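Local structure of SusD superfamily protein (Bacteroides vulgatus, 3MYV) at residues 208-213 against 350-355; 288-293 against 369-374; 336-341 against 361-366; 382-387 against 402-407. The protein probably binds polysaccharides or related glycans at the bacterial outer membrane, as members of the SusD family do. All blocks are in the same frame, centred on the assembly; numbering follows the deposited sequence. Where two conformers were deposited one is given.

Interaction 1 of 4, residues 208-213 against 350-355; sequences KAFDLA and GDAAVQ
Phe210 and Ala352 mark the closest approach of the two backbones, with CA atoms 7.3 Å apart. Residues 208-213 lie on helix 206-223 and residues 350-355 lie on helix 350-367. The contact is helix-to-helix packing in the TPR-like helical part of this SusD-family fold. One aromatic side chain does most of the bridging. Phe210 has CG anti to the backbone N (chi1 176°), and its ring reaches across to helix 350-367. The methyl of Ala352 covers one face of this ring. Its CB is 3.9 Å from the ring centroid and only 4° off the ring normal, a well-centred CH-pi contact. Separately, Ala352 O lies 3.4 Å from Phe210 CE1. Ala344 and Leu348 of helix 334-348 also touch Phe210, so the ring packs against two successive helices. Gln355 closes the outer end. Its side chain crosses that of Phe210 at about a right angle, and the amide plane is turned 52° from the ring. Gln355 CB lies 3.7 Å from Phe210 CZ. No hydrogen bond joins the two segments. The ring is buried, whereas Gln355 is exposed. The amide oxygen sits at the ring edge, near its plane, with Gln355 OE1 3.4 Å from Phe210 CZ.

Interaction 2 of 4, residues 288-293 against 369-374; sequences LADPGD and PDNEVT
Asp290 and Asn371 make the one direct hydrogen bond between residues 288-293 and 369-374. It joins the turn after helix 281-288 to the loop between helices 350-367 and 380-391. Asn371 ND2 donates to Asp290 OD2 at 2.7 Å, with an N-H...O angle of 158°. The acceptor lies in the amide plane of Asn371. The bond uses the syn lone pair of OD2. Asp290 has CG anti to the backbone N (chi1 -166°), which sends the carboxylate to Asn371. The two side chains come from opposite directions, and their flat groups are 41° apart.

Two waters add bridges. The first donates to Asp290 OD1 at 2.8 Å and to Asn371 OD1 at 2.7 Å. The second donates to Asp293 OD2 at 2.8 Å and accepts from Asn371 ND2 at 3.0 Å. Asp293 also has a salt bridge to Arg295, its strongest polar partner.

A backbone bond shapes the turn. This type I beta turn runs from Asp290 to Asp293, closed by Asp293 N to Asp290 O at 2.9 Å. Apolar packing is slight: Asn371 also rests on Val364 of helix 350-367.

The amide is gripped at both ends. ND2 gives to a carboxylate and a water, while OD1 takes from a water. A flipped amide would set its oxygen against Asp290 OD2, so the polar pattern probably fixes the amide's orientation.

Interaction 3 of 4, residues 336-341 against 361-366; sequences EVYLIA and NEIVKR
The Tyr338 ring meets Glu362 and Ile363 obliquely. Glu362 CG lies 3.9 Å from Tyr338 CE2, and the Glu362 carboxylate plane is turned 71° from the ring. Ile363 CD1 lies 4.0 Å from Tyr338 CG. The ring of Tyr359 also meets Tyr338, nearly at right angles. The closest contact is Ile363 CG1 to Tyr338 CB, at 3.6 Å. Leu339 adds a longer touch, its CD2 4.4 Å from Ile363 CG2. With CG anti to the backbone N (chi1 -163°), Glu362 sets CB and CG against the CD2-CE2 side of the ring; the bend at chi2 then turns the carboxylate.

Helices 334-348 and 350-367 follow directly in the chain and form a helical hairpin. Their short segments approach to 9.8 Å between axes and run at 132°. Both also pack on helix 380-391. With a serine for Tyr338, the Glu362 methylenes and the Tyr359 ring would probably lose their aromatic partner, and a gap would open beside Ile363.

No hydrogen bond crosses between the segments, though Arg366 NH2 bonds to nearby Ser335 OG. The contact between them is apolar fit, and even Glu362 contributes carbon atoms, although the residue is exposed.

Interaction 4 of 4, residues 382-387 against 402-407; sequences RVLDER and LRNGKT
Arg387 of helix 380-391 and Arg403 form the tight, buried part of this contact. Arg403 NH2 sits over the centre of the Arg387 guanidinium, 3.4 Å from Arg387 CZ. The planes are 72° apart, edge to face. The pair is gathered round two acids: Glu343 takes Arg387 NE and Arg403 NH1, and Asp400 takes Arg387 NH1 and Arg403 NH2. Asn404 ND2 lies over a face of the Arg403 guanidinium, and Asn404 OD1 takes a hydrogen bond from Lys347 NZ.

Toward solvent the fit is looser: buried Leu384 meets the partly exposed Asn404 and Lys406. Leu384 CD2 is 3.6 Å from Asn404 ND2, and Leu384 CD1 is 4.0 Å from Lys406 CE. Lys406 bends at chi2 and sends NZ on to a salt bridge with Asp381. A Schellman motif with Gly405 at C-prime ends helix 397-403.

A leucine in place of Arg387 would probably leave Glu343 and Asp400 each short of one cationic mate and remove the flat group under Arg403 NH2. The shared carboxylates probably offset the two nearby positive charges, so the two guanidinium groups can meet edge to face inside the protein.

From the N terminus, helix 206-223 opens interaction 1, which closes on helix 350-367 and spans 136 residues. Interaction 2 opens within that loop at 288-293 and closes beyond it at 369-374, so the two cross. Interaction 3 starts at 336-341 and ends at 361-366. It also crosses interaction 1 and is nested inside interaction 2. Interaction 4 follows in series and closes a short loop from helix 380-391 to the end of helix 397-403. Helix 350-367 serves interactions 1 and 3. Interaction 3 touches the other three, through Ala341, Asn361 and Leu339 among others, and so connects the helices with the peripheral loops of interaction 2.

Interaction 1 of 4, residues 208-213 against 350-355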
# COMPACT_ATOMS: atom_id res chain seq x y z
N LYS A 208 17.40 3.24 10.24
CA LYS A 208 17.46 3.28 8.77
C LYS A 208 16.22 3.97 8.20
O LYS A 208 16.35 4.81 7.29
CB LYS A 208 17.63 1.88 8.16
CG LYS A 208 18.94 1.19 8.62
CD LYS A 208 19.20 -0.07 7.78
CE LYS A 208 20.42 -0.85 8.26
NZ LYS A 208 20.48 -2.19 7.59
N ALA A 209 15.04 3.63 8.72
CA ALA A 209 13.78 4.26 8.27
C ALA A 209 13.78 5.76 8.51
O ALA A 209 13.46 6.55 7.60
CB ALA A 209 12.56 3.60 8.94
N PHE A 210 14.17 6.17 9.71
CA PHE A 210 14.21 7.62 10.02
C PHE A 210 15.21 8.33 9.11
O PHE A 210 14.87 9.32 8.46
CB PHE A 210 14.55 7.88 11.49
CG PHE A 210 14.69 9.33 11.80
CD1 PHE A 210 13.57 10.10 12.03
CD2 PHE A 210 15.93 9.95 11.73
CE1 PHE A 210 13.68 11.47 12.23
CE2 PHE A 210 16.04 11.32 11.91
CZ PHE A 210 14.92 12.07 12.17
N ASP A 211 16.43 7.80 9.02
CA ASP A 211 17.48 8.52 8.30
C ASP A 211 17.12 8.67 6.82
O ASP A 211 17.35 9.72 6.22
CB ASP A 211 18.81 7.80 8.42
CG ASP A 211 19.44 7.89 9.79
OD1 ASP A 211 19.04 8.73 10.60
OD2 ASP A 211 20.37 7.09 10.04
N LEU A 212 16.55 7.61 6.23
CA LEU A 212 16.14 7.65 4.83
C LEU A 212 14.96 8.59 4.64
O LEU A 212 14.94 9.40 3.69
CB LEU A 212 15.80 6.24 4.30
CG LEU A 212 15.38 6.16 2.82
CD1 LEU A 212 16.35 6.88 1.88
CD2 LEU A 212 15.24 4.71 2.38
N ALA A 213 13.96 8.48 5.51
CA ALA A 213 12.73 9.31 5.37
C ALA A 213 13.11 10.78 5.51
O ALA A 213 12.67 11.63 4.74
CB ALA A 213 11.66 8.93 6.42
N GLY A 350 15.49 10.48 21.60
CA GLY A 350 16.59 11.40 21.34
C GLY A 350 16.31 12.43 20.26
O GLY A 350 15.18 12.90 20.10
N ASP A 351 17.36 12.76 19.50
CA ASP A 351 17.30 13.75 18.44
C ASP A 351 16.34 13.34 17.34
O ASP A 351 15.64 14.17 16.78
CB ASP A 351 18.69 13.99 17.83
CG ASP A 351 19.65 14.72 18.78
OD1 ASP A 351 19.20 15.36 19.76
OD2 ASP A 351 20.88 14.65 18.53
N ALA A 352 16.30 12.05 17.02
CA ALA A 352 15.35 11.55 16.02
C ALA A 352 13.92 11.85 16.42
O ALA A 352 13.09 12.15 15.56
CB ALA A 352 15.55 10.03 15.78
N ALA A 353 13.62 11.74 17.72
CA ALA A 353 12.29 12.09 18.24
C ALA A 353 11.99 13.57 18.08
O ALA A 353 10.89 13.93 17.67
CB ALA A 353 12.13 11.66 19.71
N VAL A 354 12.94 14.45 18.43
CA VAL A 354 12.73 15.88 18.24
C VAL A 354 12.39 16.18 16.77
O VAL A 354 11.43 16.90 16.46
CB VAL A 354 13.97 16.73 18.73
CG1 VAL A 354 13.85 18.19 18.32
CG2 VAL A 354 14.15 16.61 20.24
N GLN A 355 13.19 15.65 15.85
CA GLN A 355 12.98 15.87 14.43
C GLN A 355 11.67 15.23 13.94
O GLN A 355 10.93 15.83 13.18
CB GLN A 355 14.20 15.35 13.64
CG GLN A 355 15.45 16.23 13.83
CD GLN A 355 16.78 15.51 13.53
OE1 GLN A 355 16.91 14.78 12.53
NE2 GLN A 355 17.80 15.75 14.38

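Interaction 2 of 4, residues 288-293 against 369-374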
# COMPACT_ATOMS: atom_id res chain seq x y z
N LEU A 288 -15.31 14.41 12.49
CA LEU A 288 -16.36 15.44 12.58
C LEU A 288 -16.33 16.18 13.92
O LEU A 288 -16.81 17.29 14.02
CB LEU A 288 -17.74 14.87 12.24
CG LEU A 288 -17.77 14.27 10.82
CD1 LEU A 288 -19.13 13.64 10.54
CD2 LEU A 288 -17.37 15.28 9.70
N ALA A 289 -15.69 15.59 14.92
CA ALA A 289 -15.38 16.31 16.16
C ALA A 289 -14.35 17.43 15.95
O ALA A 289 -14.21 18.27 16.83
CB ALA A 289 -14.89 15.34 17.25
N ASP A 290 -13.65 17.44 14.81
CA ASP A 290 -12.66 18.48 14.48
C ASP A 290 -12.94 19.06 13.11
O ASP A 290 -12.19 18.78 12.16
CB ASP A 290 -11.24 17.88 14.51
CG ASP A 290 -10.14 18.94 14.53
OD1 ASP A 290 -10.44 20.15 14.68
OD2 ASP A 290 -8.97 18.56 14.39
N PRO A 291 -13.99 19.91 13.01
CA PRO A 291 -14.44 20.35 11.69
C PRO A 291 -13.42 21.22 10.96
O PRO A 291 -13.50 21.37 9.76
CB PRO A 291 -15.72 21.16 11.99
CG PRO A 291 -15.68 21.47 13.45
CD PRO A 291 -14.86 20.40 14.10
N GLY A 292 -12.46 21.77 11.69
CA GLY A 292 -11.39 22.52 11.09
C GLY A 292 -10.36 21.66 10.37
O GLY A 292 -9.49 22.20 9.70
N ASP A 293 -10.43 20.33 10.52
CA ASP A 293 -9.46 19.46 9.85
C ASP A 293 -9.99 19.12 8.47
O ASP A 293 -11.07 18.52 8.35
CB ASP A 293 -9.20 18.18 10.65
CG ASP A 293 -7.99 17.42 10.15
OD1 ASP A 293 -7.92 17.15 8.94
OD2 ASP A 293 -7.11 17.07 10.97
N PRO A 369 -4.54 23.91 11.00
CA PRO A 369 -3.48 24.74 11.56
C PRO A 369 -3.66 25.10 13.04
O PRO A 369 -2.67 25.56 13.68
CB PRO A 369 -3.48 26.00 10.66
CG PRO A 369 -4.85 26.04 10.10
CD PRO A 369 -5.21 24.59 9.87
N ASP A 370 -4.87 24.92 13.59
CA ASP A 370 -5.13 25.16 15.00
C ASP A 370 -4.66 24.01 15.93
O ASP A 370 -4.72 24.15 17.14
CB ASP A 370 -6.63 25.40 15.23
CG ASP A 370 -7.15 26.65 14.52
OD1 ASP A 370 -6.37 27.60 14.35
OD2 ASP A 370 -8.34 26.66 14.15
N ASN A 371 -4.22 22.90 15.36
CA ASN A 371 -3.82 21.74 16.13
C ASN A 371 -2.31 21.66 16.23
O ASN A 371 -1.58 22.25 15.43
CB ASN A 371 -4.34 20.44 15.46
CG ASN A 371 -5.84 20.28 15.57
OD1 ASN A 371 -6.47 20.93 16.40
ND2 ASN A 371 -6.41 19.41 14.75
N GLU A 372 -1.84 20.91 17.22
CA GLU A 372 -0.41 20.65 17.36
C GLU A 372 -0.20 19.34 18.11
O GLU A 372 -1.14 18.82 18.72
CB GLU A 372 0.26 21.80 18.11
CG GLU A 372 -0.23 21.96 19.56
CD GLU A 372 0.52 23.03 20.35
OE1 GLU A 372 1.30 23.82 19.75
OE2 GLU A 372 0.28 23.09 21.59
N VAL A 373 1.01 18.80 18.06
CA VAL A 373 1.36 17.73 19.01
C VAL A 373 2.58 18.20 19.82
O VAL A 373 3.63 18.52 19.23
CB VAL A 373 1.67 16.37 18.30
CG1 VAL A 373 2.06 15.28 19.32
CG2 VAL A 373 0.46 15.92 17.48
N THR A 374 2.40 18.30 21.13
CA THR A 374 3.49 18.65 22.05
C THR A 374 4.32 17.38 22.33
O THR A 374 3.84 16.26 22.18
CB THR A 374 2.96 19.14 23.38
OG1 THR A 374 2.21 18.08 23.98
CG2 THR A 374 2.06 20.42 23.20
O HOH W 1 -9.10 21.21 16.86
O HOH W 2 -4.93 17.93 12.55

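Interaction 3 of 4, residues 336-341 against 361-366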
# COMPACT_ATOMS: atom_id res chain seq x y z
N GLU A 336 3.14 10.11 3.52
CA GLU A 336 3.55 8.87 4.19
C GLU A 336 4.96 8.97 4.74
O GLU A 336 5.22 8.49 5.85
CB GLU A 336 3.45 7.65 3.27
CG GLU A 336 3.73 6.35 4.02
CD GLU A 336 3.93 5.12 3.13
OE1 GLU A 336 3.64 5.21 1.92
OE2 GLU A 336 4.32 4.06 3.67
N VAL A 337 5.87 9.56 3.97
CA VAL A 337 7.26 9.66 4.37
C VAL A 337 7.40 10.50 5.65
O VAL A 337 8.16 10.13 6.57
CB VAL A 337 8.14 10.22 3.25
CG1 VAL A 337 9.61 10.29 3.71
CG2 VAL A 337 8.00 9.39 1.97
N TYR A 338 6.66 11.59 5.73
CA TYR A 338 6.59 12.38 6.97
C TYR A 338 6.15 11.50 8.14
O TYR A 338 6.74 11.54 9.22
CB TYR A 338 5.66 13.58 6.80
CG TYR A 338 6.29 14.78 6.10
CD1 TYR A 338 6.52 14.80 4.73
CD2 TYR A 338 6.63 15.92 6.82
CE1 TYR A 338 7.10 15.92 4.10
CE2 TYR A 338 7.22 17.03 6.21
CZ TYR A 338 7.45 17.02 4.85
OH TYR A 338 8.01 18.12 4.24
N LEU A 339 5.10 10.71 7.93
CA LEU A 339 4.62 9.82 9.00
C LEU A 339 5.60 8.69 9.32
O LEU A 339 5.69 8.30 10.48
CB LEU A 339 3.22 9.28 8.68
CG LEU A 339 2.15 10.36 8.66
CD1 LEU A 339 0.87 9.85 8.05
CD2 LEU A 339 1.89 10.94 10.06
N ILE A 340 6.34 8.18 8.32
CA ILE A 340 7.41 7.19 8.60
C ILE A 340 8.51 7.82 9.50
O ILE A 340 8.94 7.24 10.50
CB ILE A 340 8.04 6.63 7.29
CG1 ILE A 340 6.99 5.80 6.51
CG2 ILE A 340 9.35 5.84 7.62
CD1 ILE A 340 7.37 5.44 5.06
N ALA A 341 8.96 9.01 9.14
CA ALA A 341 9.93 9.71 9.99
C ALA A 341 9.39 9.93 11.42
O ALA A 341 10.11 9.73 12.42
CB ALA A 341 10.33 11.05 9.36
N ASN A 361 4.14 17.26 13.28
CA ASN A 361 3.41 18.53 13.33
C ASN A 361 3.14 19.12 11.98
O ASN A 361 2.11 19.75 11.76
CB ASN A 361 4.09 19.57 14.23
CG ASN A 361 3.68 19.40 15.67
OD1 ASN A 361 2.64 19.91 16.08
ND2 ASN A 361 4.46 18.63 16.44
N GLU A 362 4.07 18.94 11.05
CA GLU A 362 3.81 19.42 9.69
C GLU A 362 2.54 18.83 9.11
O GLU A 362 1.75 19.54 8.45
CB GLU A 362 4.97 19.10 8.77
CG GLU A 362 4.93 19.91 7.51
CD GLU A 362 5.56 21.27 7.69
OE1 GLU A 362 6.68 21.31 8.26
OE2 GLU A 362 4.97 22.27 7.23
N ILE A 363 2.31 17.55 9.37
CA ILE A 363 1.13 16.86 8.85
C ILE A 363 -0.12 17.26 9.66
O ILE A 363 -1.22 17.48 9.11
CB ILE A 363 1.32 15.33 8.84
CG1 ILE A 363 2.51 14.96 7.92
CG2 ILE A 363 0.01 14.59 8.44
CD1 ILE A 363 2.36 15.40 6.44
N VAL A 364 0.05 17.33 10.98
CA VAL A 364 -1.06 17.71 11.87
C VAL A 364 -1.58 19.08 11.50
O VAL A 364 -2.79 19.29 11.39
CB VAL A 364 -0.62 17.63 13.33
CG1 VAL A 364 -1.63 18.31 14.29
CG2 VAL A 364 -0.39 16.14 13.69
N LYS A 365 -0.66 20.02 11.30
CA LYS A 365 -1.02 21.41 11.05
C LYS A 365 -1.51 21.64 9.64
O LYS A 365 -2.30 22.56 9.40
CB LYS A 365 0.15 22.33 11.38
CG LYS A 365 0.45 22.32 12.87
CD LYS A 365 1.72 23.12 13.23
CE LYS A 365 1.93 23.08 14.75
NZ LYS A 365 3.17 23.84 15.15
N ARG A 366 -1.04 20.85 8.68
CA ARG A 366 -1.60 20.93 7.34
C ARG A 366 -3.06 20.49 7.39
O ARG A 366 -3.90 21.06 6.71
CB ARG A 366 -0.82 20.05 6.33
CG ARG A 366 -1.24 20.26 4.86
CD ARG A 366 -2.39 19.35 4.45
NE ARG A 366 -2.10 17.93 4.67
CZ ARG A 366 -1.31 17.17 3.91
NH1 ARG A 366 -0.72 17.65 2.80
NH2 ARG A 366 -1.13 15.88 4.23

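Interaction 4 of 4, residues 382-387 against 402-407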
# COMPACT_ATOMS: atom_id res chain seq x y z
N ARG A 382 -0.34 8.18 19.06
CA ARG A 382 -0.63 9.46 18.46
C ARG A 382 -0.20 9.51 17.01
O ARG A 382 -0.88 10.09 16.17
CB ARG A 382 0.03 10.62 19.25
CG ARG A 382 -0.30 11.99 18.70
CD ARG A 382 -1.82 12.29 18.76
NE ARG A 382 -2.21 13.57 18.16
CZ ARG A 382 -2.42 13.79 16.86
NH1 ARG A 382 -2.25 12.84 15.95
NH2 ARG A 382 -2.79 15.01 16.46
N VAL A 383 0.94 8.90 16.70
CA VAL A 383 1.39 8.84 15.30
C VAL A 383 0.48 7.90 14.51
O VAL A 383 0.10 8.20 13.38
CB VAL A 383 2.85 8.38 15.18
CG1 VAL A 383 3.27 8.32 13.70
CG2 VAL A 383 3.78 9.32 15.99
N LEU A 384 0.06 6.79 15.12
CA LEU A 384 -0.84 5.88 14.40
C LEU A 384 -2.20 6.52 14.17
O LEU A 384 -2.79 6.28 13.11
CB LEU A 384 -1.00 4.54 15.10
CG LEU A 384 0.31 3.74 15.30
CD1 LEU A 384 0.04 2.47 16.11
CD2 LEU A 384 0.95 3.39 13.99
N ASP A 385 -2.70 7.30 15.13
CA ASP A 385 -3.94 8.08 14.93
C ASP A 385 -3.77 9.07 13.78
O ASP A 385 -4.70 9.29 13.02
CB ASP A 385 -4.36 8.84 16.19
CG ASP A 385 -4.89 7.94 17.30
OD1 ASP A 385 -5.26 6.78 17.05
OD2 ASP A 385 -4.95 8.43 18.44
N GLU A 386 -2.58 9.66 13.63
CA GLU A 386 -2.34 10.58 12.51
C GLU A 386 -2.37 9.82 11.18
O GLU A 386 -2.95 10.30 10.19
CB GLU A 386 -1.06 11.39 12.67
CG GLU A 386 -1.03 12.67 11.83
CD GLU A 386 -2.17 13.63 12.14
OE1 GLU A 386 -2.70 13.61 13.27
OE2 GLU A 386 -2.51 14.43 11.26
N ARG A 387 -1.77 8.63 11.16
CA ARG A 387 -1.84 7.75 10.01
C ARG A 387 -3.28 7.39 9.66
O ARG A 387 -3.64 7.40 8.49
CB ARG A 387 -1.06 6.45 10.23
CG ARG A 387 0.45 6.58 10.19
CD ARG A 387 1.08 5.24 10.61
NE ARG A 387 2.48 5.14 10.20
CZ ARG A 387 2.90 4.85 8.97
NH1 ARG A 387 2.04 4.59 7.98
NH2 ARG A 387 4.20 4.81 8.72
N LEU A 402 -1.46 -3.85 12.86
CA LEU A 402 -1.02 -5.22 13.15
C LEU A 402 0.50 -5.29 13.33
O LEU A 402 0.96 -5.97 14.23
CB LEU A 402 -1.52 -6.23 12.11
CG LEU A 402 -2.29 -7.35 12.83
CD1 LEU A 402 -3.41 -6.74 13.65
CD2 LEU A 402 -2.84 -8.40 11.89
N ARG A 403 1.27 -4.55 12.52
CA ARG A 403 2.74 -4.61 12.63
C ARG A 403 3.26 -3.96 13.91
O ARG A 403 4.39 -4.21 14.31
CB ARG A 403 3.44 -3.97 11.40
CG ARG A 403 3.34 -2.44 11.32
CD ARG A 403 3.89 -1.90 10.00
NE ARG A 403 3.47 -0.52 9.82
CZ ARG A 403 3.96 0.51 10.50
NH1 ARG A 403 4.94 0.36 11.38
NH2 ARG A 403 3.47 1.71 10.28
N ASN A 404 2.43 -3.12 14.55
CA ASN A 404 2.77 -2.57 15.85
C ASN A 404 2.18 -3.36 17.01
O ASN A 404 2.11 -2.86 18.12
CB ASN A 404 2.32 -1.13 15.93
CG ASN A 404 3.30 -0.20 15.28
OD1 ASN A 404 4.41 -0.06 15.77
ND2 ASN A 404 2.93 0.37 14.14
N GLY A 405 1.72 -4.58 16.73
CA GLY A 405 1.19 -5.44 17.76
C GLY A 405 -0.07 -4.93 18.42
O GLY A 405 -0.37 -5.31 19.56
N LYS A 406 -0.86 -4.13 17.71
CA LYS A 406 -2.11 -3.61 18.26
C LYS A 406 -3.28 -4.55 18.02
O LYS A 406 -3.25 -5.38 17.10
CB LYS A 406 -2.45 -2.24 17.67
CG LYS A 406 -1.35 -1.18 17.81
CD LYS A 406 -1.08 -0.82 19.29
CE LYS A 406 -0.02 0.25 19.40
NZ LYS A 406 0.16 0.66 20.84
N THR A 407 -4.33 -4.40 18.83
CA THR A 407 -5.60 -5.10 18.58
C THR A 407 -6.49 -4.13 17.82
O THR A 407 -6.71 -3.00 18.27
CB THR A 407 -6.30 -5.47 19.87
OG1 THR A 407 -5.42 -6.27 20.64
CG2 THR A 407 -7.61 -6.23 19.60